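Local coordinates for peroxisomal membrane protein LPX1 (PDB 2Y6U) that hydrolyses lipid esters in the peroxisome, with acyl esterase, lipase and phospholipase A activity, at residues Asp29-Thr34 with Val102-Arg107; Ile92-His97 with Arg119-Ile124; Gly143-Gly148 with Gly321-Asn326; Leu167-Val172 with His289-Arg294. One frame throughout, in Å; residues are numbered along the deposited sequence.

Overall arrangement
The four contacts run across one alpha/beta hydrolase domain, from its dimer-facing edge to its probable active site. Contacts 3 and 4 lie together, centres about 6 Å apart, on neighbouring strands 137-144 and 164-168. Between them they hold the probable catalytic residues: Ser145 and His323 in contact 3, Glu169 in contact 4. Contact 2, centred about 17 Å from contact 3, touches it through Gln94 and His97 against Met146. Contact 1 leans on contact 2, their centres about 11 Å apart, through Asn104 bonded to Val95 and Leu33 packed on Asp120. Contacts 1 and 4 lie on opposite sides of the chain's centre, about 30 Å between centres.

Contact 1: Asp29-Thr34 with Val102-Arg107; sequences DRLELT and VRNRGR
Leu31 and Asn104 come to 6.0 Å between their CA atoms, where the irregular segment 29-34 passes the end of helix 98-103 and the turn that follows it. The carboxamide of Asn104 closes a ring with the backbone of Glu32: Glu32 N donates to Asn104 OD1 at 2.9 Å, on a lone pair, and Asn104 ND2 returns a bond to Glu32 O at 2.7 Å. ND2 also reaches Val95 O, and OD1 accepts from Arg107 NH1, so four bonds fix the rotation of this buried amide. The loop held here leads into strand 35-40 of the alpha/beta hydrolase sheet. Beside the amide, Glu32 is the centre of a salt-bridge network. Arg103 grips its carboxylate side-on, NH2 to Glu32 OE2 at 2.8 Å and NE to Glu32 OE1 at 3.1 Å, the planes 57° apart. Arg107 NH1 reaches Glu32 OE1 at 2.8 Å from the face opposite Arg103 NE. The Arg107 chain is extended from CG to NE (chi2 174°, chi3 -174°) and slides past Leu31 in the reverse direction, CB against Leu31 CD2 at 3.4 Å, while Arg107 CD lies 3.4 Å from Arg30 O. At the far end the contact borders the dimer partner: Asp29 OD1 pairs with Arg363 of the second subunit, which also bonds Gly106 O.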
loop_
_atom_site.group_PDB
_atom_site.type_symbol
_atom_site.label_atom_id
_atom_site.label_comp_id
_atom_site.label_asym_id
_atom_site.label_seq_id
_atom_site.Cartn_x
_atom_site.Cartn_y
_atom_site.Cartn_z
ATOM N N ASP A 29 -6.906 -19.814 3.248
ATOM C CA ASP A 29 -5.635 -19.843 4.008
ATOM C C ASP A 29 -5.177 -18.432 4.310
ATOM O O ASP A 29 -5.432 -17.546 3.527
ATOM C CB ASP A 29 -4.566 -20.480 3.178
ATOM C CG ASP A 29 -4.790 -22.033 3.037
ATOM O OD1 ASP A 29 -5.506 -22.689 3.852
ATOM O OD2 ASP A 29 -4.251 -22.565 2.058
ATOM N N ARG A 30 -4.464 -18.246 5.410
ATOM C CA ARG A 30 -3.913 -16.909 5.685
ATOM C C ARG A 30 -2.470 -17.156 6.068
ATOM O O ARG A 30 -2.167 -17.963 6.954
ATOM C CB ARG A 30 -4.630 -16.202 6.847
ATOM C CG ARG A 30 -6.024 -15.791 6.541
ATOM C CD ARG A 30 -6.111 -14.717 5.446
ATOM N NE ARG A 30 -7.510 -14.314 5.158
ATOM C CZ ARG A 30 -8.288 -14.828 4.235
ATOM N NH1 ARG A 30 -7.885 -15.838 3.462
ATOM N NH2 ARG A 30 -9.489 -14.318 4.055
ATOM N N LEU A 31 -1.593 -16.432 5.442
ATOM C CA LEU A 31 -0.176 -16.552 5.730
ATOM C C LEU A 31 0.258 -15.693 6.896
ATOM O O LEU A 31 -0.404 -14.725 7.311
ATOM C CB LEU A 31 0.635 -16.186 4.456
ATOM C CG LEU A 31 0.320 -17.025 3.190
ATOM C CD1 LEU A 31 1.193 -16.412 1.984
ATOM C CD2 LEU A 31 0.548 -18.559 3.425
ATOM N N GLU A 32 1.384 -16.096 7.446
ATOM C CA GLU A 32 2.050 -15.380 8.545
ATOM C C GLU A 32 3.435 -14.978 8.088
ATOM O O GLU A 32 4.077 -15.599 7.189
ATOM C CB GLU A 32 2.178 -16.304 9.767
ATOM C CG GLU A 32 0.789 -16.522 10.418
ATOM C CD GLU A 32 0.794 -17.532 11.516
ATOM O OE1 GLU A 32 1.017 -18.694 11.229
ATOM O OE2 GLU A 32 0.521 -17.155 12.654
ATOM N N LEU A 33 3.964 -14.053 8.865
ATOM C CA LEU A 33 5.344 -13.586 8.763
ATOM C C LEU A 33 6.062 -13.683 10.075
ATOM O O LEU A 33 5.461 -13.397 11.080
ATOM C CB LEU A 33 5.337 -12.094 8.391
ATOM C CG LEU A 33 4.717 -11.675 7.042
ATOM C CD1 LEU A 33 4.193 -10.191 7.089
ATOM C CD2 LEU A 33 5.828 -12.026 6.023
ATOM N N THR A 34 7.293 -14.162 10.054
ATOM C CA THR A 34 8.179 -14.167 11.257
ATOM C C THR A 34 9.343 -13.256 10.970
ATOM O O THR A 34 9.877 -13.259 9.834
ATOM C CB THR A 34 8.735 -15.570 11.558
ATOM O OG1 THR A 34 7.635 -16.423 11.846
ATOM C CG2 THR A 34 9.685 -15.540 12.758
ATOM N N VAL A 102 8.437 -22.035 7.420
ATOM C CA VAL A 102 8.095 -23.057 8.381
ATOM C C VAL A 102 6.678 -22.787 8.935
ATOM O O VAL A 102 5.868 -23.716 9.011
ATOM C CB VAL A 102 9.205 -23.162 9.496
ATOM C CG1 VAL A 102 8.831 -24.159 10.660
ATOM C CG2 VAL A 102 10.627 -23.548 8.828
ATOM N N ARG A 103 6.398 -21.559 9.340
ATOM C CA ARG A 103 5.044 -21.254 9.896
ATOM C C ARG A 103 3.935 -21.546 8.863
ATOM O O ARG A 103 2.862 -21.964 9.248
ATOM C CB ARG A 103 4.850 -19.785 10.221
ATOM C CG ARG A 103 5.405 -19.214 11.514
ATOM C CD ARG A 103 4.763 -19.616 12.755
ATOM N NE ARG A 103 3.478 -19.020 13.124
ATOM C CZ ARG A 103 3.044 -18.979 14.402
ATOM N NH1 ARG A 103 3.842 -19.367 15.365
ATOM N NH2 ARG A 103 1.863 -18.483 14.748
ATOM N N ASN A 104 4.258 -21.266 7.585
ATOM C CA ASN A 104 3.340 -21.315 6.469
ATOM C C ASN A 104 3.333 -22.702 5.754
ATOM O O ASN A 104 2.624 -22.881 4.743
ATOM C CB ASN A 104 3.686 -20.232 5.476
ATOM C CG ASN A 104 3.376 -18.857 6.021
ATOM O OD1 ASN A 104 2.391 -18.723 6.722
ATOM N ND2 ASN A 104 4.154 -17.862 5.658
ATOM N N ARG A 105 3.958 -23.702 6.369
ATOM C CA ARG A 105 3.936 -25.044 5.785
ATOM C C ARG A 105 2.544 -25.498 5.448
ATOM O O ARG A 105 1.645 -25.533 6.292
ATOM C CB ARG A 105 4.655 -26.086 6.687
ATOM C CG ARG A 105 6.160 -25.754 6.776
ATOM C CD ARG A 105 7.034 -26.309 5.594
ATOM N NE ARG A 105 8.377 -26.831 5.984
ATOM C CZ ARG A 105 9.565 -26.255 5.681
ATOM N NH1 ARG A 105 9.632 -25.081 5.015
ATOM N NH2 ARG A 105 10.705 -26.857 6.076
ATOM N N GLY A 106 2.360 -25.914 4.189
ATOM C CA GLY A 106 1.068 -26.403 3.697
ATOM C C GLY A 106 0.115 -25.295 3.183
ATOM O O GLY A 106 -0.895 -25.630 2.623
ATOM N N ARG A 107 0.399 -24.028 3.473
ATOM C CA ARG A 107 -0.440 -22.911 3.059
ATOM C C ARG A 107 -0.024 -22.223 1.785
ATOM O O ARG A 107 -0.845 -21.508 1.197
ATOM C CB ARG A 107 -0.422 -21.785 4.082
ATOM C CG ARG A 107 -0.887 -22.184 5.468
ATOM C CD ARG A 107 -0.678 -20.969 6.428
ATOM N NE ARG A 107 -1.008 -21.411 7.807
ATOM C CZ ARG A 107 -0.502 -20.819 8.893
ATOM N NH1 ARG A 107 0.338 -19.775 8.772
ATOM N NH2 ARG A 107 -0.805 -21.297 10.093
#

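Contact 2: Ile92-His97 with Arg119-Ile124; sequences IDQVNH and RDVLKI
Ile92 and Ile124 meet where helix 114-125 packs on the sheet of the alpha/beta hydrolase fold; the helix lies in the beta-alpha-beta crossover from strand 84-92 to strand 137-144, two parallel strands with strand 51-58 between them. The two isoleucines reach toward each other tip to tip. Ile124 CD1 touches Ile92 CG2 at 3.7 Å, and Ile92 CD1 sits 4.0 Å from Ile124 CG2. Ile92 CD1 also meets Val121 CG1 at 4.1 Å, one helical turn back from Ile124. Tyr35 covers both isoleucines from strand 35-40, and Leu58 of strand 51-58 lies against Ile92 and Val121; the contacts between the two segments here are apolar. Past the strand end the chain enters a type I turn, Gln94 to His97, and the interface becomes mixed, methyls against polar groups. The Gln94 chain bends at chi2 (-63°), which brings CD round toward the helix, and the amide crosses Val121 obliquely with NE2 at 3.6 Å from Val121 CG2. Outside the two segments, Asp120 OD1 is bonded by Ser16 OG and OD2 pairs with Arg19. The methyl Val95 CG1 meets Asp120 OD2 at 3.6 Å, the two side chains crossing at about a right angle. One water links the turn to the helix: it accepts from Val95 N at 2.9 Å and donates to Gln94 OE1 at 2.6 Å and to Asp120 OD2 at 2.7 Å.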
loop_
_atom_site.group_PDB
_atom_site.type_symbol
_atom_site.label_atom_id
_atom_site.label_comp_id
_atom_site.label_asym_id
_atom_site.label_seq_id
_atom_site.Cartn_x
_atom_site.Cartn_y
_atom_site.Cartn_z
ATOM N N ILE A 92 13.751 -9.540 8.250
ATOM C CA ILE A 92 12.466 -10.127 7.879
ATOM C C ILE A 92 12.620 -11.354 6.932
ATOM O O ILE A 92 13.381 -11.320 5.978
ATOM C CB ILE A 92 11.608 -9.044 7.173
ATOM C CG1 ILE A 92 11.298 -7.913 8.135
ATOM C CG2 ILE A 92 10.255 -9.636 6.557
ATOM C CD1 ILE A 92 10.678 -6.618 7.413
ATOM N N ASP A 93 11.855 -12.439 7.189
ATOM C CA ASP A 93 11.759 -13.555 6.241
ATOM C C ASP A 93 10.463 -13.433 5.464
ATOM O O ASP A 93 9.344 -13.343 6.018
ATOM C CB ASP A 93 11.704 -14.888 6.912
ATOM C CG ASP A 93 13.059 -15.411 7.339
ATOM O OD1 ASP A 93 14.066 -15.136 6.691
ATOM O OD2 ASP A 93 13.076 -16.153 8.337
ATOM N N GLN A 94 10.594 -13.397 4.152
ATOM C CA GLN A 94 9.405 -13.381 3.268
ATOM C C GLN A 94 8.595 -14.663 3.543
ATOM O O GLN A 94 9.137 -15.666 4.042
ATOM C CB GLN A 94 9.883 -13.379 1.842
ATOM C CG GLN A 94 10.567 -12.067 1.414
ATOM C CD GLN A 94 9.569 -10.918 1.485
ATOM O OE1 GLN A 94 8.546 -10.901 0.808
ATOM N NE2 GLN A 94 9.886 -9.933 2.294
ATOM N N VAL A 95 7.304 -14.664 3.154
ATOM C CA VAL A 95 6.365 -15.726 3.536
ATOM C C VAL A 95 6.828 -17.110 3.161
ATOM O O VAL A 95 6.523 -18.065 3.877
ATOM C CB VAL A 95 4.920 -15.513 2.949
ATOM C CG1 VAL A 95 4.171 -14.326 3.630
ATOM C CG2 VAL A 95 4.961 -15.421 1.418
ATOM N N ASN A 96 7.563 -17.228 2.041
ATOM C CA ASN A 96 8.019 -18.505 1.587
ATOM C C ASN A 96 9.495 -18.832 1.812
ATOM O O ASN A 96 10.052 -19.668 1.134
ATOM C CB ASN A 96 7.596 -18.649 0.093
ATOM C CG ASN A 96 8.287 -17.674 -0.797
ATOM O OD1 ASN A 96 8.806 -16.680 -0.323
ATOM N ND2 ASN A 96 8.363 -17.996 -2.099
ATOM N N HIS A 97 10.104 -18.107 2.742
ATOM C CA HIS A 97 11.502 -18.254 3.141
ATOM C C HIS A 97 11.662 -18.478 4.675
ATOM O O HIS A 97 10.861 -17.983 5.444
ATOM C CB HIS A 97 12.327 -17.019 2.739
ATOM C CG HIS A 97 12.515 -16.872 1.250
ATOM N ND1 HIS A 97 11.482 -16.461 0.411
ATOM C CD2 HIS A 97 13.625 -16.972 0.472
ATOM C CE1 HIS A 97 11.938 -16.464 -0.839
ATOM N NE2 HIS A 97 13.243 -16.677 -0.821
ATOM N N ARG A 119 4.376 -5.381 0.374
ATOM C CA ARG A 119 3.311 -5.100 1.311
ATOM C C ARG A 119 3.531 -5.736 2.740
ATOM O O ARG A 119 3.129 -5.125 3.767
ATOM C CB ARG A 119 1.889 -5.430 0.749
ATOM C CG ARG A 119 1.431 -4.528 -0.406
ATOM C CD ARG A 119 -0.054 -4.539 -0.879
ATOM N NE ARG A 119 -0.007 -5.555 -1.902
ATOM C CZ ARG A 119 0.130 -5.385 -3.188
ATOM N NH1 ARG A 119 0.164 -4.274 -3.754
ATOM N NH2 ARG A 119 0.347 -6.427 -3.898
ATOM N N ASP A 120 4.081 -6.922 2.778
ATOM C CA ASP A 120 4.399 -7.581 4.062
ATOM C C ASP A 120 5.445 -6.778 4.862
ATOM O O ASP A 120 5.304 -6.556 6.070
ATOM C CB ASP A 120 4.944 -8.977 3.773
ATOM C CG ASP A 120 3.851 -9.913 3.186
ATOM O OD1 ASP A 120 2.644 -9.636 3.384
ATOM O OD2 ASP A 120 4.246 -10.878 2.492
ATOM N N VAL A 121 6.460 -6.293 4.126
ATOM C CA VAL A 121 7.513 -5.511 4.687
ATOM C C VAL A 121 6.900 -4.280 5.276
ATOM O O VAL A 121 7.251 -3.854 6.405
ATOM C CB VAL A 121 8.587 -5.179 3.695
ATOM C CG1 VAL A 121 9.619 -4.148 4.339
ATOM C CG2 VAL A 121 9.397 -6.507 3.261
ATOM N N LEU A 122 6.036 -3.604 4.534
ATOM C CA LEU A 122 5.426 -2.385 5.031
ATOM C C LEU A 122 4.575 -2.648 6.282
ATOM O O LEU A 122 4.557 -1.834 7.207
ATOM C CB LEU A 122 4.590 -1.704 3.970
ATOM C CG LEU A 122 5.459 -1.100 2.810
ATOM C CD1 LEU A 122 4.439 -0.597 1.704
ATOM C CD2 LEU A 122 6.335 0.038 3.315
ATOM N N LYS A 123 3.814 -3.715 6.256
ATOM C CA LYS A 123 2.947 -4.059 7.393
ATOM C C LYS A 123 3.845 -4.171 8.688
ATOM O O LYS A 123 3.519 -3.592 9.696
ATOM C CB LYS A 123 2.186 -5.375 7.101
ATOM C CG LYS A 123 1.135 -5.659 8.201
ATOM C CD LYS A 123 0.357 -6.957 7.789
ATOM C CE LYS A 123 -0.960 -7.233 8.569
ATOM N NZ LYS A 123 -0.504 -7.759 9.808
ATOM N N ILE A 124 4.936 -4.893 8.575
ATOM C CA ILE A 124 5.895 -5.080 9.690
ATOM C C ILE A 124 6.555 -3.750 10.137
ATOM O O ILE A 124 6.526 -3.359 11.310
ATOM C CB ILE A 124 6.940 -6.067 9.336
ATOM C CG1 ILE A 124 6.356 -7.488 9.226
ATOM C CG2 ILE A 124 8.126 -6.085 10.431
ATOM C CD1 ILE A 124 7.352 -8.547 8.550
HETATM O O HOH W 1 6.579 -12.207 1.900
#

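Contact 3: Gly143-Gly148 with Gly321-Asn326; sequences GHSMGG and GSHLVN
His323 is the first residue along 321-326 to meet the strand-to-helix turn at Ser145; just before it, Ser322 OG accepts from Leu324 N in an ST turn. His323 NE2 lies 3.8 Å from Ser145 CB, and a water joins the polar ends, 2.6 Å from His323 NE2 and 2.7 Å from Ser145 OG. The carbonyl His323 O takes a nearly straight bond (170°) from His144 NE2 at 2.9 Å, lying at the edge of that ring. Leu324 CD2 closes the same edge, 3.7 Å from His144 CE1. Asn326 then lays its carboxamide over one face of the His144 ring, planes 28° apart and OD1 above the ring centre; Ser145 CB lies over the opposite face, toward the rim. Asn326 ND2 donates to a second water at 3.0 Å, which also contacts His144 ND1. Gly143, Ser145 and Gly147 fit the GxSxG nucleophile elbow, with Ser145 in the strained backbone conformation (phi 64°) usual there. Ser145 OG is bonded by Ser61 N. This chemistry is consistent with a Ser145-His323-Glu169 catalytic triad, with a water between serine and histidine in this structure.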
loop_
_atom_site.group_PDB
_atom_site.type_symbol
_atom_site.label_atom_id
_atom_site.label_comp_id
_atom_site.label_asym_id
_atom_site.label_seq_id
_atom_site.Cartn_x
_atom_site.Cartn_y
_atom_site.Cartn_z
ATOM N N GLY A 143 18.293 -3.942 0.764
ATOM C CA GLY A 143 17.767 -5.151 0.178
ATOM C C GLY A 143 18.737 -5.748 -0.803
ATOM O O GLY A 143 19.366 -5.012 -1.583
ATOM N N HIS A 144 18.913 -7.037 -0.734
ATOM C CA HIS A 144 19.634 -7.794 -1.793
ATOM C C HIS A 144 18.653 -8.428 -2.831
ATOM O O HIS A 144 17.739 -9.125 -2.443
ATOM C CB HIS A 144 20.463 -8.872 -1.103
ATOM C CG HIS A 144 21.196 -9.746 -2.052
ATOM N ND1 HIS A 144 20.987 -11.095 -2.135
ATOM C CD2 HIS A 144 22.072 -9.436 -3.021
ATOM C CE1 HIS A 144 21.737 -11.598 -3.108
ATOM N NE2 HIS A 144 22.454 -10.625 -3.636
ATOM N N SER A 145 18.916 -8.344 -4.129
ATOM C CA SER A 145 18.249 -9.296 -5.181
ATOM C C SER A 145 16.767 -9.018 -5.166
ATOM O O SER A 145 16.360 -7.837 -5.364
ATOM C CB SER A 145 18.687 -10.814 -5.007
ATOM O OG SER A 145 17.698 -11.864 -5.137
ATOM N N MET A 146 15.924 -10.017 -4.897
ATOM C CA MET A 146 14.510 -9.756 -4.618
ATOM C C MET A 146 14.241 -8.635 -3.603
ATOM O O MET A 146 13.316 -7.811 -3.805
ATOM C CB MET A 146 13.899 -11.073 -4.101
ATOM C CG MET A 146 12.537 -11.052 -3.724
ATOM S SD MET A 146 12.037 -12.670 -2.920
ATOM C CE MET A 146 12.859 -12.744 -1.519
ATOM N N GLY A 147 15.044 -8.586 -2.537
ATOM C CA GLY A 147 14.903 -7.617 -1.478
ATOM C C GLY A 147 15.146 -6.198 -1.954
ATOM O O GLY A 147 14.563 -5.250 -1.455
ATOM N N GLY A 148 15.985 -6.066 -2.961
ATOM C CA GLY A 148 16.253 -4.769 -3.591
ATOM C C GLY A 148 15.055 -4.331 -4.379
ATOM O O GLY A 148 14.669 -3.144 -4.318
ATOM N N GLY A 321 33.336 -8.599 -6.817
ATOM C CA GLY A 321 32.092 -9.074 -6.276
ATOM C C GLY A 321 31.201 -9.771 -7.320
ATOM O O GLY A 321 31.171 -9.408 -8.502
ATOM N N SER A 322 30.487 -10.774 -6.847
ATOM C CA SER A 322 29.565 -11.516 -7.649
ATOM C C SER A 322 28.165 -11.012 -7.281
ATOM O O SER A 322 27.977 -10.011 -6.532
ATOM C CB SER A 322 29.723 -13.011 -7.315
ATOM O OG SER A 322 28.962 -13.307 -6.094
ATOM N N HIS A 323 27.175 -11.687 -7.825
ATOM C CA HIS A 323 25.773 -11.389 -7.526
ATOM C C HIS A 323 25.512 -11.570 -6.036
ATOM O O HIS A 323 24.666 -10.878 -5.446
ATOM C CB HIS A 323 24.841 -12.217 -8.396
ATOM C CG HIS A 323 23.384 -11.979 -8.127
ATOM N ND1 HIS A 323 22.763 -10.749 -8.340
ATOM C CD2 HIS A 323 22.438 -12.789 -7.602
ATOM C CE1 HIS A 323 21.493 -10.827 -7.959
ATOM N NE2 HIS A 323 21.272 -12.049 -7.518
ATOM N N LEU A 324 26.282 -12.454 -5.406
ATOM C CA LEU A 324 26.073 -12.741 -3.957
ATOM C C LEU A 324 27.068 -12.024 -3.065
ATOM O O LEU A 324 27.453 -12.529 -1.981
ATOM C CB LEU A 324 26.119 -14.249 -3.703
ATOM C CG LEU A 324 25.127 -15.074 -4.504
ATOM C CD1 LEU A 324 25.189 -16.603 -4.197
ATOM C CD2 LEU A 324 23.709 -14.513 -4.289
ATOM N N VAL A 325 27.483 -10.844 -3.514
ATOM C CA VAL A 325 28.473 -10.049 -2.830
ATOM C C VAL A 325 28.082 -9.781 -1.366
ATOM O O VAL A 325 28.965 -9.690 -0.524
ATOM C CB VAL A 325 28.758 -8.768 -3.621
ATOM C CG1 VAL A 325 27.533 -7.778 -3.690
ATOM C CG2 VAL A 325 30.104 -8.129 -3.118
ATOM N N ASN A 326 26.773 -9.695 -1.065
ATOM C CA ASN A 326 26.324 -9.463 0.321
ATOM C C ASN A 326 26.761 -10.574 1.250
ATOM O O ASN A 326 27.025 -10.268 2.421
ATOM C CB ASN A 326 24.814 -9.276 0.485
ATOM C CG ASN A 326 24.014 -10.464 0.030
ATOM O OD1 ASN A 326 24.362 -11.071 -0.976
ATOM N ND2 ASN A 326 22.964 -10.814 0.791
HETATM O O HOH W 2 20.450 -12.452 0.299
HETATM O O HOH W 3 19.025 -13.335 -6.999
#

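Contact 4: Leu167-Val172 with His289-Arg294; sequences LIEPVV and HIVGAR
Leu167 and Ile168 pair in parallel with His289 and Ile290, side by side in the central sheet of the alpha/beta hydrolase fold, and this is the tight end of the contact. Ile290 N donates to Leu167 O at 2.7 Å and Glu169 N to Ile290 O at 2.8 Å, both nearly along the C=O axis. Ile168 CG1 and Ile290 CD1 touch at 4.2 Å on one face. On the face of Leu167 and His289, the His289 ring crosses Pro170, with Pro170 CD 3.4 Å from His289 NE2. Beyond the pairing the chains separate. A water lies between them, 2.9 Å from His289 NE2 and donating to Pro170 O, while Tyr313 OH is hydrogen-bonded to His289 ND1. Further on, Val291 is only partly buried, and Ala293 and the poorly ordered Arg294 lie exposed. Glu169 bridges the two regions. Its backbone takes left-handed angles (phi 46°) as strand 164-168 ends, its side chain bends at chi2 (-78°), and OE2 reaches the neighbouring strand. Gly292 N meets Glu169 OE2 at 2.9 Å on the anti side, 21° out of the carboxylate plane, and OE2 lies 3.4 Å from Val291 CA. The other oxygen, OE1, bonds Ser295 OG and His323 ND1. With one oxygen fixed by backbone and the other turned to His323, Glu169 is placed as the probable acid of a catalytic triad, in the position after the sixth strand that the acid, an aspartate, has in pancreatic lipase.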
loop_
_atom_site.group_PDB
_atom_site.type_symbol
_atom_site.label_atom_id
_atom_site.label_comp_id
_atom_site.label_asym_id
_atom_site.label_seq_id
_atom_site.Cartn_x
_atom_site.Cartn_y
_atom_site.Cartn_z
ATOM N N LEU A 167 20.384 -0.705 -2.228
ATOM C CA LEU A 167 20.046 -1.843 -3.033
ATOM C C LEU A 167 21.309 -2.575 -3.396
ATOM O O LEU A 167 22.201 -2.004 -4.062
ATOM C CB LEU A 167 19.331 -1.328 -4.309
ATOM C CG LEU A 167 18.243 -0.281 -4.165
ATOM C CD1 LEU A 167 17.701 0.109 -5.561
ATOM C CD2 LEU A 167 17.099 -0.755 -3.268
ATOM N N ILE A 168 21.423 -3.843 -3.007
ATOM C CA ILE A 168 22.629 -4.597 -3.286
ATOM C C ILE A 168 22.204 -5.578 -4.380
ATOM O O ILE A 168 21.390 -6.478 -4.156
ATOM C CB ILE A 168 23.138 -5.335 -2.077
ATOM C CG1 ILE A 168 23.392 -4.372 -0.870
ATOM C CG2 ILE A 168 24.441 -6.160 -2.470
ATOM C CD1 ILE A 168 23.404 -5.132 0.507
ATOM N N GLU A 169 22.751 -5.445 -5.561
ATOM C CA GLU A 169 22.403 -6.313 -6.665
ATOM C C GLU A 169 20.910 -6.541 -6.869
ATOM O O GLU A 169 20.420 -7.710 -6.921
ATOM C CB GLU A 169 23.085 -7.658 -6.465
ATOM C CG GLU A 169 24.563 -7.638 -6.706
ATOM C CD GLU A 169 24.908 -7.652 -8.274
ATOM O OE1 GLU A 169 24.266 -8.408 -8.998
ATOM O OE2 GLU A 169 25.846 -6.978 -8.710
ATOM N N PRO A 170 20.129 -5.448 -6.904
ATOM C CA PRO A 170 18.722 -5.584 -7.069
ATOM C C PRO A 170 18.413 -6.295 -8.414
ATOM O O PRO A 170 19.078 -6.038 -9.420
ATOM C CB PRO A 170 18.202 -4.145 -7.099
ATOM C CG PRO A 170 19.343 -3.360 -7.582
ATOM C CD PRO A 170 20.579 -4.068 -6.999
ATOM N N VAL A 171 17.305 -7.076 -8.405
ATOM C CA VAL A 171 16.794 -7.734 -9.595
ATOM C C VAL A 171 15.459 -7.082 -10.013
ATOM O O VAL A 171 14.492 -7.192 -9.269
ATOM C CB VAL A 171 16.535 -9.248 -9.315
ATOM C CG1 VAL A 171 15.811 -9.917 -10.564
ATOM C CG2 VAL A 171 17.921 -9.933 -9.047
ATOM N N VAL A 172 15.528 -6.356 -11.141
ATOM C CA VAL A 172 14.399 -5.557 -11.642
ATOM C C VAL A 172 14.062 -5.928 -13.059
ATOM O O VAL A 172 12.937 -6.376 -13.343
ATOM C CB VAL A 172 14.591 -4.059 -11.438
ATOM C CG1 VAL A 172 13.385 -3.325 -11.971
ATOM C CG2 VAL A 172 14.821 -3.746 -9.941
ATOM N N HIS A 289 23.179 2.031 -4.977
ATOM C CA HIS A 289 23.097 0.820 -5.728
ATOM C C HIS A 289 24.463 0.209 -5.642
ATOM O O HIS A 289 25.445 0.801 -6.068
ATOM C CB HIS A 289 22.725 1.202 -7.141
ATOM C CG HIS A 289 22.491 0.055 -8.063
ATOM N ND1 HIS A 289 22.288 0.253 -9.414
ATOM C CD2 HIS A 289 22.430 -1.291 -7.850
ATOM C CE1 HIS A 289 22.100 -0.913 -9.984
ATOM N NE2 HIS A 289 22.148 -1.865 -9.063
ATOM N N ILE A 290 24.566 -0.929 -4.964
ATOM C CA ILE A 290 25.814 -1.597 -4.746
ATOM C C ILE A 290 25.799 -2.805 -5.655
ATOM O O ILE A 290 24.873 -3.637 -5.626
ATOM C CB ILE A 290 26.000 -2.028 -3.302
ATOM C CG1 ILE A 290 25.950 -0.806 -2.369
ATOM C CG2 ILE A 290 27.381 -2.850 -3.114
ATOM C CD1 ILE A 290 26.055 -1.065 -0.866
ATOM N N VAL A 291 26.806 -2.896 -6.505
ATOM C CA VAL A 291 26.903 -4.020 -7.439
ATOM C C VAL A 291 28.245 -4.687 -7.281
ATOM O O VAL A 291 29.231 -4.075 -6.885
ATOM C CB VAL A 291 26.646 -3.659 -8.901
ATOM C CG1 VAL A 291 25.293 -2.880 -9.117
ATOM C CG2 VAL A 291 27.827 -2.855 -9.475
ATOM N N GLY A 292 28.282 -5.979 -7.565
ATOM C CA GLY A 292 29.505 -6.736 -7.678
ATOM C C GLY A 292 30.141 -6.532 -9.087
ATOM O O GLY A 292 29.473 -6.689 -10.085
ATOM N N ALA A 293 31.452 -6.209 -9.161
ATOM C CA ALA A 293 32.084 -5.969 -10.454
ATOM C C ALA A 293 32.046 -7.216 -11.319
ATOM O O ALA A 293 32.004 -7.110 -12.497
ATOM C CB ALA A 293 33.651 -5.562 -10.292
ATOM N N ARG A 294 32.137 -8.406 -10.750
ATOM C CA ARG A 294 32.140 -9.572 -11.582
ATOM C C ARG A 294 30.724 -10.105 -11.823
ATOM O O ARG A 294 30.575 -11.199 -12.371
ATOM C CB ARG A 294 33.043 -10.639 -10.994
ATOM C CG ARG A 294 34.495 -10.395 -11.291
ATOM C CD ARG A 294 35.411 -11.373 -10.573
ATOM N NE ARG A 294 35.929 -12.539 -11.333
ATOM C CZ ARG A 294 36.467 -12.558 -12.573
ATOM N NH1 ARG A 294 36.504 -11.490 -13.363
ATOM N NH2 ARG A 294 36.923 -13.712 -13.069
HETATM O O HOH W 4 21.916 -4.600 -9.916
#